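Local coordinates for flavodoxin (PDB 6OHK), which binds flavin mononucleotide and probably carries electrons to a number of redox enzymes, at residues 122-127 with 138-143; 4-9 with 33-38; 74-79 with 111-116; 10-15 with 63-68. The protein carries 1 engineered substitution. One frame throughout, in Å; residues are numbered along the deposited sequence.

Contact 1: residues 122-127 with 138-143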
# COMPACT_ATOMS: atom_id res chain seq x y z
N THR A 122 2.35 -9.04 -6.11
CA THR A 122 1.94 -8.93 -7.50
C THR A 122 3.07 -9.31 -8.44
O THR A 122 4.25 -9.23 -8.11
CB THR A 122 1.42 -7.52 -7.85
OG1 THR A 122 2.45 -6.53 -7.65
CG2 THR A 122 0.17 -7.17 -7.01
N SER A 123 2.67 -9.73 -9.64
CA SER A 123 3.63 -10.08 -10.66
C SER A 123 4.35 -8.85 -11.20
O SER A 123 3.75 -7.79 -11.38
CB SER A 123 2.87 -10.73 -11.81
OG SER A 123 3.74 -10.96 -12.90
N THR A 124 5.63 -9.02 -11.51
CA THR A 124 6.39 -7.98 -12.20
C THR A 124 6.14 -7.94 -13.72
O THR A 124 6.70 -7.07 -14.40
CB THR A 124 7.90 -8.12 -11.94
OG1 THR A 124 8.37 -9.35 -12.51
CG2 THR A 124 8.21 -8.11 -10.46
N ASP A 125 5.30 -8.80 -14.26
CA ASP A 125 5.04 -8.78 -15.69
C ASP A 125 4.43 -7.44 -16.11
O ASP A 125 3.51 -6.93 -15.46
CB ASP A 125 4.05 -9.89 -16.07
CG ASP A 125 4.64 -11.29 -15.96
OD1 ASP A 125 5.85 -11.42 -15.69
OD2 ASP A 125 3.86 -12.25 -16.15
N GLY A 126 4.93 -6.89 -17.21
CA GLY A 126 4.42 -5.65 -17.76
C GLY A 126 5.01 -4.41 -17.13
O GLY A 126 4.56 -3.31 -17.46
N TYR A 127 5.97 -4.56 -16.24
CA TYR A 127 6.69 -3.45 -15.65
C TYR A 127 8.12 -3.44 -16.16
O TYR A 127 8.68 -4.48 -16.49
CB TYR A 127 6.72 -3.57 -14.14
CG TYR A 127 5.41 -3.43 -13.45
CD1 TYR A 127 4.95 -2.18 -13.05
CD2 TYR A 127 4.62 -4.53 -13.17
CE1 TYR A 127 3.75 -2.06 -12.37
CE2 TYR A 127 3.44 -4.41 -12.49
CZ TYR A 127 3.00 -3.19 -12.10
OH TYR A 127 1.80 -3.15 -11.41
N GLY A 138 10.28 -13.31 -5.65
CA GLY A 138 10.07 -13.12 -7.07
C GLY A 138 8.92 -12.23 -7.47
O GLY A 138 8.64 -12.11 -8.66
N LYS A 139 8.25 -11.58 -6.50
CA LYS A 139 7.08 -10.75 -6.78
C LYS A 139 7.27 -9.38 -6.13
O LYS A 139 8.01 -9.25 -5.17
CB LYS A 139 5.82 -11.39 -6.22
CG LYS A 139 5.41 -12.65 -7.02
CD LYS A 139 4.03 -13.14 -6.63
CE LYS A 139 3.61 -14.32 -7.49
NZ LYS A 139 2.27 -14.84 -7.09
N PHE A 140 6.56 -8.38 -6.66
CA PHE A 140 6.46 -7.14 -5.91
C PHE A 140 5.69 -7.36 -4.61
O PHE A 140 4.70 -8.10 -4.59
CB PHE A 140 5.73 -6.09 -6.75
CG PHE A 140 6.53 -5.49 -7.87
CD1 PHE A 140 7.88 -5.15 -7.73
CD2 PHE A 140 5.89 -5.20 -9.07
CE1 PHE A 140 8.58 -4.56 -8.79
CE2 PHE A 140 6.59 -4.59 -10.11
CZ PHE A 140 7.92 -4.28 -9.96
N ILE A 141 6.14 -6.69 -3.55
CA ILE A 141 5.59 -6.86 -2.21
C ILE A 141 4.25 -6.15 -2.01
O ILE A 141 3.71 -6.18 -0.89
CB ILE A 141 6.60 -6.44 -1.14
CG1 ILE A 141 6.97 -4.95 -1.25
CG2 ILE A 141 7.82 -7.36 -1.21
CD1 ILE A 141 8.04 -4.49 -0.35
N GLY A 142 3.68 -5.58 -3.05
CA GLY A 142 2.37 -4.96 -2.98
C GLY A 142 1.91 -4.61 -4.37
O GLY A 142 2.51 -5.02 -5.37
N LEU A 143 0.87 -3.80 -4.43
CA LEU A 143 0.36 -3.30 -5.68
C LEU A 143 1.18 -2.10 -6.13
O LEU A 143 1.33 -1.14 -5.36
CB LEU A 143 -1.09 -2.89 -5.49
CG LEU A 143 -1.84 -2.42 -6.71
CD1 LEU A 143 -1.89 -3.52 -7.77
CD2 LEU A 143 -3.18 -1.94 -6.34
O HOH W 1 6.76 -11.63 -10.71
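Phe140 is gripped by Thr122, Thr124 and Tyr127, and the geometry round its ring defines the tight part of this contact. Thr124 CG2 stands over the centre of one face, 3.7 Å from the ring centroid and 4° off the normal, a nearly axial CH-pi contact. The ring's edge meets Tyr127 in a T-shaped pair with planes at 85°: CE2 of Phe140 presses on the face of Tyr127, offset toward its rim, and approaches CD2 to 3.6 Å. Thr122 OG1 lies near the plane of the Phe140 ring, at its edge. Chi1 of 61° sets that hydroxyl between the backbone N and the carbonyl carbon, where it donates to Gly142 O over 2.7 Å. One antiparallel hydrogen-bonded pair joins the backbones, with Thr122 N to Phe140 O at 3.0 Å and the more bent return bond from Phe140 N to Thr122 O at 2.9 Å. Trp161 of helix 154-166 packs against Thr122.

The solvent side is looser. Lys139 rests CB on Thr122 O at 3.3 Å, then its extended chain leads away. Water 1 accepts from Thr124 N and donates to Gly138 O, bridging the two backbones, while Ser123 OG accepts from Asp125 N in an ST turn. A type II turn from Thr124 to Tyr127 brings the Tyr127 ring back to Phe140, and the Tyr127 OH bonds to Ala144 O. The hydroxyls of Thr122 and Tyr127 are thus both tied to strand 139-145, anchoring an otherwise irregular loop through side chains as much as backbone.

Contact 2: residues 4-9 with 33-38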
# COMPACT_ATOMS: atom_id res chain seq x y z
N MET A 4 -16.68 -9.05 6.77
CA MET A 4 -15.29 -8.75 7.08
C MET A 4 -15.19 -7.68 8.16
O MET A 4 -16.02 -6.77 8.22
CB MET A 4 -14.60 -8.19 5.86
CG MET A 4 -14.16 -9.19 4.85
SD MET A 4 -13.16 -8.43 3.54
CE MET A 4 -14.28 -7.22 2.93
N LYS A 5 -14.14 -7.76 8.98
CA LYS A 5 -13.84 -6.66 9.88
C LYS A 5 -13.52 -5.41 9.07
O LYS A 5 -13.08 -5.49 7.91
CB LYS A 5 -12.69 -7.01 10.81
CG LYS A 5 -13.10 -8.09 11.77
CD LYS A 5 -12.01 -8.52 12.72
CE LYS A 5 -12.57 -9.43 13.81
NZ LYS A 5 -11.49 -10.07 14.62
N THR A 6 -13.74 -4.26 9.67
CA THR A 6 -13.52 -3.00 8.98
C THR A 6 -12.08 -2.90 8.48
O THR A 6 -11.13 -3.24 9.20
CB THR A 6 -13.83 -1.85 9.92
OG1 THR A 6 -15.19 -2.00 10.35
CG2 THR A 6 -13.67 -0.50 9.26
N ILE A 7 -11.95 -2.41 7.26
CA ILE A 7 -10.65 -2.18 6.64
C ILE A 7 -10.23 -0.74 6.89
O ILE A 7 -10.95 0.20 6.57
CB ILE A 7 -10.75 -2.46 5.14
CG1 ILE A 7 -11.15 -3.91 4.87
CG2 ILE A 7 -9.43 -2.13 4.45
CD1 ILE A 7 -11.77 -4.15 3.51
N GLY A 8 -9.05 -0.58 7.47
CA GLY A 8 -8.47 0.75 7.62
C GLY A 8 -7.57 1.09 6.45
O GLY A 8 -6.62 0.36 6.18
N ILE A 9 -7.88 2.17 5.76
CA ILE A 9 -7.11 2.64 4.61
C ILE A 9 -6.35 3.88 5.02
O ILE A 9 -6.96 4.87 5.45
CB ILE A 9 -8.04 2.95 3.43
CG1 ILE A 9 -8.95 1.76 3.11
CG2 ILE A 9 -7.23 3.40 2.23
CD1 ILE A 9 -10.02 2.09 2.09
N ASP A 33 -17.14 -2.58 4.86
CA ASP A 33 -16.84 -1.50 5.78
C ASP A 33 -15.37 -1.09 5.71
O ASP A 33 -14.48 -1.93 5.75
CB ASP A 33 -17.17 -1.90 7.21
CG ASP A 33 -18.67 -2.02 7.46
OD1 ASP A 33 -19.49 -1.41 6.73
OD2 ASP A 33 -19.04 -2.72 8.42
N PHE A 34 -15.15 0.21 5.61
CA PHE A 34 -13.80 0.76 5.60
C PHE A 34 -13.82 2.12 6.27
O PHE A 34 -14.87 2.77 6.38
CB PHE A 34 -13.19 0.84 4.19
CG PHE A 34 -13.91 1.77 3.28
CD1 PHE A 34 -13.66 3.13 3.32
CD2 PHE A 34 -14.87 1.30 2.40
CE1 PHE A 34 -14.36 4.00 2.52
CE2 PHE A 34 -15.54 2.18 1.60
CZ PHE A 34 -15.29 3.52 1.68
N LYS A 35 -12.65 2.57 6.70
CA LYS A 35 -12.44 3.91 7.23
C LYS A 35 -11.12 4.41 6.67
O LYS A 35 -10.14 3.64 6.66
CB LYS A 35 -12.34 3.90 8.75
CG LYS A 35 -13.61 3.68 9.53
CD LYS A 35 -13.56 4.63 10.76
CE LYS A 35 -13.64 6.13 10.37
NZ LYS A 35 -12.93 7.09 11.33
N THR A 36 -11.07 5.64 6.21
CA THR A 36 -9.92 6.17 5.48
C THR A 36 -9.29 7.31 6.25
O THR A 36 -10.00 8.16 6.81
CB THR A 36 -10.34 6.62 4.10
OG1 THR A 36 -10.90 5.47 3.44
CG2 THR A 36 -9.19 7.18 3.29
N PHE A 37 -7.96 7.36 6.25
CA PHE A 37 -7.18 8.30 7.02
C PHE A 37 -6.01 8.80 6.20
O PHE A 37 -5.38 8.01 5.48
CB PHE A 37 -6.58 7.62 8.25
CG PHE A 37 -7.59 6.97 9.16
CD1 PHE A 37 -8.04 5.69 8.90
CD2 PHE A 37 -8.08 7.63 10.27
CE1 PHE A 37 -8.97 5.06 9.71
CE2 PHE A 37 -8.98 7.01 11.10
CZ PHE A 37 -9.42 5.71 10.83
N ASN A 38 -5.73 10.09 6.29
CA ASN A 38 -4.54 10.70 5.71
C ASN A 38 -3.50 10.80 6.80
O ASN A 38 -3.74 11.47 7.81
CB ASN A 38 -4.90 12.07 5.15
CG ASN A 38 -3.77 12.73 4.40
OD1 ASN A 38 -2.61 12.59 4.70
ND2 ASN A 38 -4.14 13.53 3.39
O HOH W 2 -17.34 -5.35 5.82
O HOH W 3 -14.70 -4.73 5.66
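Ile7 and Ile9 are zipped in parallel register to residues 33-37 by four backbone bonds. Ile7 N donates to Asp33 O at 3.0 Å and Ile7 O accepts from Lys35 N at 2.9 Å. Ile9 repeats the pattern two residues on, its N reaching Lys35 O at 2.8 Å with 176° at the hydrogen, and its O receiving Phe37 N at 2.8 Å. CA-H...O contacts support the pairing, the shorter ones running from Phe34 and Thr36 to the same isoleucine oxygens. Ile9 CD1 then reaches over to Phe34 CD1 at 4.0 Å and to Thr36 OG1 at 3.7 Å. Chi1 of -54° puts CG1 of Ile9 beside the backbone N, and chi2 of 172° carries CD1 on in extended form.

Further out, helix 17-28 covers this face through Ile25 and Val22, and its Glu26 is hydrogen-bonded to the Thr36 hydroxyl. Strand 51-59 flanks the other edge of strand 7-11, bonding Gly8. Before the strand pairing begins, water 2 links Met4 O to Asp33 N, and water 3 links Lys5 O to Asp33 O. The paired strands belong to the beta-alpha-beta unit completed by helix 17-28. Asp33 O, held by both a peptide N-H and a water, marks where direct backbone pairing gives way to solvent-mediated linkage.

Contact 3: residues 74-79 with 111-116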
# COMPACT_ATOMS: atom_id res chain seq x y z
N LYS A 74 6.71 5.72 15.18
CA LYS A 74 5.41 5.47 15.78
C LYS A 74 4.78 4.21 15.21
O LYS A 74 4.14 3.44 15.93
CB LYS A 74 4.49 6.66 15.55
CG LYS A 74 4.90 7.85 16.41
CD LYS A 74 3.98 9.05 16.26
CE LYS A 74 4.46 10.22 17.12
NZ LYS A 74 5.89 10.58 16.87
N LEU A 75 4.95 3.98 13.90
CA LEU A 75 4.40 2.79 13.27
C LEU A 75 5.02 1.54 13.86
O LEU A 75 4.32 0.56 14.13
CB LEU A 75 4.64 2.89 11.75
CG LEU A 75 3.93 1.87 10.88
CD1 LEU A 75 2.43 2.21 10.84
CD2 LEU A 75 4.53 1.91 9.48
N GLU A 76 6.33 1.57 14.12
CA GLU A 76 7.02 0.42 14.65
C GLU A 76 6.69 0.15 16.11
O GLU A 76 6.96 -0.96 16.58
CB GLU A 76 8.53 0.57 14.43
CG GLU A 76 9.30 -0.70 14.78
CD GLU A 76 10.74 -0.66 14.31
OE1 GLU A 76 11.11 0.25 13.52
OE2 GLU A 76 11.51 -1.56 14.72
N GLU A 77 6.06 1.08 16.80
CA GLU A 77 5.57 0.83 18.16
C GLU A 77 4.33 -0.04 18.17
O GLU A 77 4.02 -0.64 19.20
CB GLU A 77 5.26 2.14 18.87
CG GLU A 77 6.50 2.94 19.23
CD GLU A 77 6.21 4.28 19.90
OE1 GLU A 77 5.06 4.52 20.32
OE2 GLU A 77 7.16 5.10 20.00
N ILE A 78 3.61 -0.13 17.06
CA ILE A 78 2.37 -0.88 16.99
C ILE A 78 2.68 -2.37 16.89
O ILE A 78 3.59 -2.78 16.17
CB ILE A 78 1.57 -0.40 15.77
CG1 ILE A 78 1.19 1.07 15.95
CG2 ILE A 78 0.32 -1.27 15.52
CD1 ILE A 78 0.51 1.70 14.75
N ASP A 79 1.88 -3.17 17.58
CA ASP A 79 1.96 -4.62 17.47
C ASP A 79 1.08 -5.03 16.30
O ASP A 79 -0.14 -4.87 16.35
CB ASP A 79 1.47 -5.27 18.76
CG ASP A 79 1.68 -6.75 18.78
OD1 ASP A 79 2.18 -7.31 17.79
OD2 ASP A 79 1.36 -7.38 19.82
N VAL A 111 5.84 -3.82 9.17
CA VAL A 111 4.72 -4.73 9.39
C VAL A 111 5.24 -6.12 9.70
O VAL A 111 4.78 -6.77 10.64
CB VAL A 111 3.80 -4.73 8.15
CG1 VAL A 111 2.75 -5.81 8.29
CG2 VAL A 111 3.16 -3.38 7.99
N VAL A 112 6.20 -6.60 8.92
CA VAL A 112 6.67 -7.96 9.11
C VAL A 112 7.44 -8.09 10.42
O VAL A 112 7.25 -9.06 11.18
CB VAL A 112 7.50 -8.43 7.89
CG1 VAL A 112 8.16 -9.77 8.16
CG2 VAL A 112 6.59 -8.53 6.66
N LYS A 113 8.30 -7.14 10.73
CA LYS A 113 9.08 -7.22 11.97
C LYS A 113 8.18 -7.20 13.19
O LYS A 113 8.53 -7.81 14.22
CB LYS A 113 10.07 -6.05 12.02
CG LYS A 113 10.81 -5.83 13.32
CD LYS A 113 11.71 -4.59 13.21
CE LYS A 113 12.53 -4.37 14.46
NZ LYS A 113 13.55 -3.29 14.26
N LYS A 114 7.05 -6.50 13.13
CA LYS A 114 6.14 -6.38 14.25
C LYS A 114 5.01 -7.39 14.22
O LYS A 114 4.03 -7.24 14.95
CB LYS A 114 5.59 -4.96 14.33
CG LYS A 114 6.67 -3.90 14.60
CD LYS A 114 7.59 -4.23 15.81
CE LYS A 114 6.83 -4.49 17.10
NZ LYS A 114 6.01 -3.36 17.56
N GLY A 115 5.14 -8.45 13.44
CA GLY A 115 4.31 -9.62 13.57
C GLY A 115 3.16 -9.74 12.59
O GLY A 115 2.38 -10.69 12.70
N GLY A 116 3.01 -8.78 11.68
CA GLY A 116 1.90 -8.80 10.75
C GLY A 116 2.17 -9.65 9.54
O GLY A 116 3.29 -10.11 9.30
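The backbones come nearest at Asp79 and Lys114, CA atoms 5.6 Å apart, just past the ends of helices 72-77 and 103-113, the latter closed by a Schellman motif with Gly115 at C-prime. Lys114 carries the contact by curling: chi2, chi3 and chi4 are all bent, folding the chain back so that NZ faces two carbonyl oxygens. It donates to Glu76 O at 2.8 Å and to Ile78 O at 2.9 Å. The bond to Glu76 O is tilted moderately from the carbonyl plane, whereas at Ile78 O the ammonium stands well above it, 64° out. A positive group among carbonyls at a helix C-terminus would be expected to be electrostatically favourable. The Lys114 and Glu76 side chains cross at about a right angle, with CD and CG of Lys114 near Glu76 CG. Lys113, by contrast, is extended, and its NZ meets the syn side of Glu76 OE2 in a 2.7 Å salt bridge on the solvent side.

Asp79 OD1 is hydrogen-bonded to the Thr81 hydroxyl. Beside these polar links, Leu75 packs on Leu107 and Ile110 of helix 103-113, while Phe80 touches the Lys114 side chain. The contact thus joins the C-terminal ends of two helices that lead on toward strands 84-90 and 117-118, which pair in parallel.

Contact 4: residues 10-15 with 63-68. With FMN (flavin mononucleotide), chain B.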
# COMPACT_ATOMS: atom_id res chain seq x y z
N PHE A 10 -5.03 3.84 4.91
CA PHE A 10 -4.16 4.93 5.34
C PHE A 10 -3.31 5.36 4.16
O PHE A 10 -2.69 4.51 3.52
CB PHE A 10 -3.26 4.46 6.46
CG PHE A 10 -4.02 4.19 7.75
CD1 PHE A 10 -4.73 2.99 7.94
CD2 PHE A 10 -4.09 5.15 8.73
CE1 PHE A 10 -5.47 2.80 9.07
CE2 PHE A 10 -4.84 4.95 9.88
CZ PHE A 10 -5.52 3.78 10.04
N TYR A 11 -3.31 6.65 3.84
CA TYR A 11 -2.59 7.14 2.66
C TYR A 11 -1.90 8.45 2.98
O TYR A 11 -2.21 9.12 3.96
CB TYR A 11 -3.53 7.29 1.45
CG TYR A 11 -4.41 8.48 1.55
CD1 TYR A 11 -5.59 8.45 2.28
CD2 TYR A 11 -4.06 9.69 0.93
CE1 TYR A 11 -6.39 9.57 2.41
CE2 TYR A 11 -4.86 10.82 1.06
CZ TYR A 11 -6.02 10.74 1.80
OH TYR A 11 -6.79 11.93 1.90
N ALA A 12 -1.01 8.85 2.07
CA ALA A 12 -0.46 10.18 2.03
C ALA A 12 -0.41 10.62 0.58
O ALA A 12 -0.40 9.79 -0.32
CB ALA A 12 0.95 10.21 2.62
N THR A 13 -0.33 11.93 0.36
CA THR A 13 -0.24 12.46 -1.00
C THR A 13 0.49 13.79 -0.99
O THR A 13 0.34 14.56 -0.04
CB THR A 13 -1.63 12.63 -1.63
OG1 THR A 13 -1.51 12.98 -3.01
CG2 THR A 13 -2.43 13.72 -0.94
N LEU A 14 1.31 14.05 -2.01
CA LEU A 14 1.83 15.40 -2.22
C LEU A 14 1.00 16.17 -3.23
O LEU A 14 0.51 17.27 -2.92
CB LEU A 14 3.29 15.36 -2.66
CG LEU A 14 3.93 16.73 -2.88
CD1 LEU A 14 4.04 17.53 -1.58
CD2 LEU A 14 5.29 16.57 -3.56
N THR A 15 0.83 15.63 -4.43
CA THR A 15 0.15 16.35 -5.49
C THR A 15 -1.22 15.81 -5.86
O THR A 15 -1.82 16.30 -6.84
CB THR A 15 1.05 16.51 -6.71
OG1 THR A 15 1.64 15.26 -7.11
CG2 THR A 15 2.17 17.49 -6.44
N GLU A 63 11.88 6.62 -1.15
CA GLU A 63 11.23 6.77 0.15
C GLU A 63 9.72 6.84 -0.02
O GLU A 63 9.20 7.13 -1.09
CB GLU A 63 11.70 8.04 0.86
CG GLU A 63 13.16 7.98 1.26
CD GLU A 63 13.60 9.20 2.06
OE1 GLU A 63 12.80 10.11 2.31
OE2 GLU A 63 14.80 9.25 2.44
N ALA A 64 9.02 6.60 1.08
CA ALA A 64 7.59 6.91 1.14
C ALA A 64 7.41 8.42 1.25
O ALA A 64 8.37 9.18 1.43
CB ALA A 64 6.97 6.19 2.34
N HIS A 65 6.18 8.88 1.17
CA HIS A 65 5.88 10.28 1.42
C HIS A 65 6.36 10.66 2.82
O HIS A 65 6.38 9.84 3.73
CB HIS A 65 4.37 10.44 1.31
CG HIS A 65 3.87 11.85 1.46
ND1 HIS A 65 3.74 12.48 2.67
CD2 HIS A 65 3.40 12.71 0.52
CE1 HIS A 65 3.24 13.68 2.48
NE2 HIS A 65 3.03 13.84 1.18
N ALA A 66 6.73 11.94 2.98
CA ALA A 66 7.25 12.42 4.26
C ALA A 66 6.33 12.12 5.42
O ALA A 66 6.81 11.91 6.54
CB ALA A 66 7.53 13.92 4.19
N ALA A 67 5.01 12.19 5.22
CA ALA A 67 4.11 11.93 6.34
C ALA A 67 4.21 10.49 6.82
O ALA A 67 4.05 10.24 8.01
CB ALA A 67 2.68 12.27 5.98
N TRP A 68 4.50 9.54 5.94
CA TRP A 68 4.83 8.20 6.38
C TRP A 68 6.22 8.17 7.02
O TRP A 68 6.38 7.61 8.11
CB TRP A 68 4.78 7.21 5.21
CG TRP A 68 3.44 6.74 4.81
CD1 TRP A 68 2.79 7.01 3.64
CD2 TRP A 68 2.57 5.91 5.57
NE1 TRP A 68 1.57 6.36 3.63
CE2 TRP A 68 1.42 5.68 4.80
CE3 TRP A 68 2.67 5.32 6.83
CZ2 TRP A 68 0.40 4.86 5.24
CZ3 TRP A 68 1.66 4.52 7.27
CH2 TRP A 68 0.52 4.31 6.49
N1 FMN B . 8.35 7.53 -8.29
C2 FMN B . 9.03 6.34 -8.01
O2 FMN B . 8.60 5.29 -8.36
N3 FMN B . 10.29 6.43 -7.32
C4 FMN B . 10.88 7.60 -6.91
O4 FMN B . 11.94 7.54 -6.32
C4A FMN B . 10.18 8.80 -7.22
N5 FMN B . 10.73 10.01 -6.84
C5A FMN B . 10.01 11.17 -7.24
C6 FMN B . 10.59 12.43 -7.00
C7 FMN B . 9.92 13.58 -7.35
C7M FMN B . 10.63 14.89 -6.95
C8 FMN B . 8.72 13.51 -8.04
C8M FMN B . 8.00 14.80 -8.38
C9 FMN B . 8.14 12.26 -8.29
C9A FMN B . 8.80 11.12 -7.92
N10 FMN B . 8.18 9.83 -8.18
C10 FMN B . 8.92 8.71 -7.88
C1' FMN B . 6.89 9.74 -8.87
C2' FMN B . 5.71 10.01 -7.88
O2' FMN B . 5.70 9.09 -6.80
C3' FMN B . 4.39 9.84 -8.65
O3' FMN B . 4.31 10.91 -9.58
C4' FMN B . 3.12 9.78 -7.81
O4' FMN B . 2.03 9.48 -8.67
C5' FMN B . 2.83 11.08 -7.06
O5' FMN B . 1.74 10.84 -6.18
P FMN B . 1.02 12.06 -5.43
O1P FMN B . -0.07 11.38 -4.63
O2P FMN B . 1.99 12.79 -4.57
O3P FMN B . 0.46 12.98 -6.51
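His65 CG is anti to its backbone N (chi1 -177°), which carries the ring against Ala12, while Thr13 OG1, likewise anti to its own N (chi1 -172°), is turned to the FMN phosphate. Ala12 CB lies over one face of the imidazole, offset toward its rim, and touches CG at 3.5 Å. Thr13 N also lies over this face, again toward the rim. ND1 of His65 accepts from Ala67 N at 2.9 Å, a capping bond to the N-cap residue of helix 66-69 that would restrain the ring's rotation. NE2 lies 3.0 Å from Thr13 O.

Farther along, Trp68 sets CD1 against Ala12 CB at 3.8 Å and CH2 against Phe10 CB, and Phe10 O meets its edge near the ring plane. The indole N-H is satisfied by Val55 O of the neighbouring strand 51-59.

Beyond Ala12 the chain wraps the phosphate. Thr13 OG1 donates to O1P of FMN at 2.7 Å. Leu14 N donates to O2P of FMN at 2.9 Å. Thr15 N donates to that same oxygen, and Thr15 OG1 donates to O3P at 2.6 Å. All three terminal phosphate oxygens are thus bonded by this loop, and Thr17 and Thr18 add further hydroxyl bonds to FMN. His65 packs behind Thr13 as a second-shell residue. This is the phosphate-binding loop after the first strand of the flavodoxin fold.

In the fold
Contacts 2 and 4 share strand 7-11 and touch directly: Phe37 O lies 3.0 Å from Tyr11 N, and Phe37 CD1 meets Phe10 CZ at 3.4 Å. The pairing of contact 2 therefore runs on into the strand that ends at the phosphate loop of contact 4, the contact that itself binds FMN. Contact 1 lies on the opposite side of the chain's centre from contact 2, their centres about 24 Å apart, yet both reach the same sheet; its Tyr127 side chain stands about 10 Å from FMN. Contact 3 is away from the flavin; its nearest atoms are about 4 Å from those of contact 4 without touching, and helices 66-69 and 72-77, one from each, are consecutive in the chain.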